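Local coordinates for predicted DNA-binding transcriptional regulator (PDB 7DWN), which binds DNA as a tetrameric LysR-family regulator and activates transcription, at the interface of chains A and B and the interface of chains A and C. Numbering follows the deposited sequence. Chains: chain A/B/C, Predicted DNA-binding transcriptional regulator.

The two contacts join chain A to different neighbours through different parts of the LysR-type subunit, and their C-alpha centres lie about 43 Å apart. Contact 1 pairs helix 61-83 of chain A with helix 61-89 of chain B, the linker helices next to the DNA-binding regions. Contact 2 sets helices 101-114 and 224-232 of chain A, both within the substrate-binding-type domain, against helix 101-113 of chain C. They share no residue. Because each interface is two-fold symmetric and uses its own partner, chain A connects chains B and C, and repetition of the two kinds of contact can build the four-chain assembly.

Contact 1: the interface of chains A and B. Residues chain A 69, 72-73, 76; chain B 73, 76-77.
A helix-helix dimer interface joins A:Leu73 to B:Leu73, B:Gln76 and B:Ile77, and it pairs the linker helices of two subunits within the tetramer. In LysR-type regulators this long helix follows the winged helix-turn-helix, and its pairing is the usual way of holding two DNA-binding domains together. The patch illustrates how two identical helices can interlock through methyl groups and the aliphatic stems of polar side chains. A:Leu73 is the central wedge. Its CG stands anti to the carbonyl carbon (chi1 -71°), which sends the two-methyl fork across to chain B. One prong, CD1, meets CG1 of B:Ile77 at 3.6 Å, the two side chains crossing at about a right angle. The other, CD2, lies 3.5 Å from the backbone O of B:Leu73 and also touches B:Leu73 CD2 methyl to methyl at 3.7 Å. The same CD2 rests on the stem of B:Gln76, 3.7 Å from its CG. The twin of this arrangement has B:Leu73 CD2 against CG of A:Gln76 at 3.6 Å, leucine again meeting the glutamine by its methylene. B:Gln76 leaves its helix with CG anti to the backbone N (chi1 -178°) and then bends at chi2, 58°, a bend that brings its amide end across the methyls of A:Thr72 and A:Thr69. There the methyl CG2 of A:Thr72 sits 3.8 Å from OE1, the amide oxygen of B:Gln76, while CG2 of A:Thr69 comes near NE2, the amide nitrogen, at 4.0 Å. Both threonines turn the methyl rather than the hydroxyl toward this amide. Polar atoms of the two chains do not pair directly within this patch, and its cohesion comes from van der Waals contact and burial of carbon. By locking these helices together, the site probably fixes the spacing and orientation of the two DNA-binding domains for their operator half-sites.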
# COMPACT_ATOMS: atom_id res chain seq x y z
N THR A 69 3.39 -8.66 18.11
CA THR A 69 1.95 -8.91 18.06
C THR A 69 1.18 -7.90 18.91
O THR A 69 0.14 -7.37 18.49
CB THR A 69 1.64 -10.34 18.50
OG1 THR A 69 2.31 -11.26 17.63
CG2 THR A 69 0.14 -10.59 18.44
N THR A 72 1.23 -4.37 17.35
CA THR A 72 0.29 -4.37 16.24
C THR A 72 -1.15 -4.27 16.74
O THR A 72 -1.92 -3.44 16.25
CB THR A 72 0.48 -5.64 15.40
OG1 THR A 72 1.78 -5.65 14.81
CG2 THR A 72 -0.58 -5.73 14.31
N LEU A 73 -1.51 -5.10 17.72
CA LEU A 73 -2.87 -5.10 18.23
C LEU A 73 -3.23 -3.78 18.90
O LEU A 73 -4.35 -3.28 18.74
CB LEU A 73 -3.06 -6.26 19.20
CG LEU A 73 -3.09 -7.67 18.60
CD1 LEU A 73 -2.98 -8.71 19.70
CD2 LEU A 73 -4.36 -7.87 17.79
N GLN A 76 -3.67 -1.12 16.30
CA GLN A 76 -4.91 -1.39 15.58
C GLN A 76 -6.13 -0.99 16.41
O GLN A 76 -7.11 -0.48 15.87
CB GLN A 76 -4.97 -2.86 15.19
CG GLN A 76 -6.15 -3.21 14.30
CD GLN A 76 -6.17 -2.39 13.03
OE1 GLN A 76 -5.30 -2.51 12.17
NE2 GLN A 76 -7.18 -1.52 12.90
N LEU B 73 -8.43 -7.53 14.35
CA LEU B 73 -7.83 -7.81 15.65
C LEU B 73 -7.86 -9.31 15.97
O LEU B 73 -6.87 -9.86 16.48
CB LEU B 73 -8.56 -7.03 16.75
CG LEU B 73 -8.30 -5.52 16.82
CD1 LEU B 73 -9.27 -4.86 17.79
CD2 LEU B 73 -6.87 -5.25 17.24
N GLN B 76 -5.35 -11.22 13.86
CA GLN B 76 -4.00 -10.96 14.33
C GLN B 76 -3.71 -11.70 15.63
O GLN B 76 -2.60 -12.20 15.83
CB GLN B 76 -3.78 -9.46 14.50
CG GLN B 76 -2.37 -9.09 14.96
CD GLN B 76 -1.30 -9.59 14.00
OE1 GLN B 76 -1.23 -9.16 12.85
NE2 GLN B 76 -0.47 -10.51 14.47
N ILE B 77 -4.70 -11.79 16.53
CA ILE B 77 -4.52 -12.52 17.78
C ILE B 77 -4.26 -13.99 17.49
O ILE B 77 -3.30 -14.59 18.01
CB ILE B 77 -5.74 -12.34 18.69
CG1 ILE B 77 -5.79 -10.92 19.25
CG2 ILE B 77 -5.73 -13.36 19.83
CD1 ILE B 77 -7.05 -10.62 20.03

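Contact 2: the interface of chains A and C. Residues chain A 101, 223, 225-226, 229; chain C 101, 104-105.
Water 1 is gripped from both subunits: the backbone N of A:Asp225 lies 2.9 Å from its oxygen, and the imidazole NE2 of C:His101 lies 3.0 Å from it. Both approaches are nearly straight at the hydrogen. A:Asp225 as a whole is poorly ordered, however, so its half of the water bridge is less certain than the histidine's. The water lies in the plane of the C:His101 ring, at its edge, and thereby helps fix the ring's rotation. This is a worked example of one residue meeting its own symmetry mate, for A:His101 and C:His101 reach toward each other tip to tip and stack, their ring planes 7° apart and their centroids separated by 3.6 Å. In each, CG is anti to the backbone N (chi1 -168° in A:His101), carrying the imidazole out from the start of its helix, and NE2 of each lies over the centre of the other ring. Two positive rings so close would repel, so the stack might favour neutral imidazoles, although protonation is not seen. A:Met223 runs antiparallel to C:His101, its sulphur SD 3.6 Å from the ring carbon CD2, and its terminal methyl CE goes on to meet CB of C:Ala104. Nearby, SD of A:Met226 approaches the backbone O of C:Ala104 at 3.6 Å. Farther along, the tip CD1 of A:Ile229 meets CB of C:Thr105 at 3.7 Å, and the isoleucine comes in crosswise to the threonine. The hydroxyl OG1 of C:Thr105 donates a hydrogen bond of 3.2 Å to the backbone O of C:His101 one turn earlier, tilted from the carbonyl plane. Combining stacked histidines, a shared water and apolar packing, the site joins the substrate-binding-type domains of chains A and C and so helps link subunits into the tetramer.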
# COMPACT_ATOMS: atom_id res chain seq x y z
N HIS A 101 -17.45 22.23 -1.41
CA HIS A 101 -17.60 23.33 -0.45
C HIS A 101 -18.80 24.21 -0.79
O HIS A 101 -19.66 24.47 0.07
CB HIS A 101 -16.31 24.15 -0.41
CG HIS A 101 -16.23 25.11 0.73
ND1 HIS A 101 -17.04 26.23 0.83
CD2 HIS A 101 -15.43 25.14 1.82
CE1 HIS A 101 -16.74 26.89 1.93
NE2 HIS A 101 -15.76 26.25 2.55
N MET A 223 -11.39 27.12 -5.72
CA MET A 223 -12.44 27.52 -4.79
C MET A 223 -13.29 28.61 -5.43
O MET A 223 -12.78 29.69 -5.76
CB MET A 223 -11.83 28.01 -3.48
CG MET A 223 -11.11 26.92 -2.70
SD MET A 223 -10.06 27.55 -1.39
CE MET A 223 -8.79 28.37 -2.35
N ASP A 225 -15.53 30.40 -3.98
CA ASP A 225 -15.59 31.55 -3.08
C ASP A 225 -14.38 32.45 -3.27
O ASP A 225 -14.50 33.68 -3.17
CB ASP A 225 -15.70 31.07 -1.63
CG ASP A 225 -16.50 32.02 -0.77
OD1 ASP A 225 -17.66 32.31 -1.12
OD2 ASP A 225 -15.96 32.46 0.27
N MET A 226 -13.22 31.87 -3.57
CA MET A 226 -12.02 32.67 -3.83
C MET A 226 -12.22 33.56 -5.06
O MET A 226 -11.96 34.77 -5.02
CB MET A 226 -10.82 31.74 -4.03
CG MET A 226 -9.47 32.39 -3.85
SD MET A 226 -9.18 32.92 -2.15
CE MET A 226 -9.47 34.68 -2.29
N ILE A 229 -14.71 36.35 -4.29
CA ILE A 229 -14.11 37.44 -3.52
C ILE A 229 -13.26 38.32 -4.42
O ILE A 229 -13.34 39.55 -4.37
CB ILE A 229 -13.31 36.88 -2.34
CG1 ILE A 229 -14.25 36.30 -1.28
CG2 ILE A 229 -12.44 37.97 -1.74
CD1 ILE A 229 -13.54 35.73 -0.09
N HIS C 101 -9.20 26.73 3.27
CA HIS C 101 -10.21 27.60 2.69
C HIS C 101 -10.33 28.92 3.45
O HIS C 101 -10.29 30.01 2.86
CB HIS C 101 -11.55 26.87 2.67
CG HIS C 101 -12.58 27.50 1.79
ND1 HIS C 101 -13.31 28.61 2.16
CD2 HIS C 101 -13.02 27.16 0.55
CE1 HIS C 101 -14.14 28.93 1.19
NE2 HIS C 101 -13.99 28.07 0.20
N ALA C 104 -7.20 31.01 2.83
CA ALA C 104 -7.17 31.53 1.47
C ALA C 104 -8.08 32.75 1.35
O ALA C 104 -7.63 33.84 0.97
CB ALA C 104 -7.57 30.44 0.47
N THR C 105 -9.35 32.59 1.72
CA THR C 105 -10.30 33.69 1.59
C THR C 105 -10.00 34.86 2.53
O THR C 105 -10.48 35.97 2.28
CB THR C 105 -11.73 33.20 1.82
OG1 THR C 105 -11.87 32.75 3.17
CG2 THR C 105 -12.05 32.05 0.87
O HOH W 1 -15.44 27.90 -2.44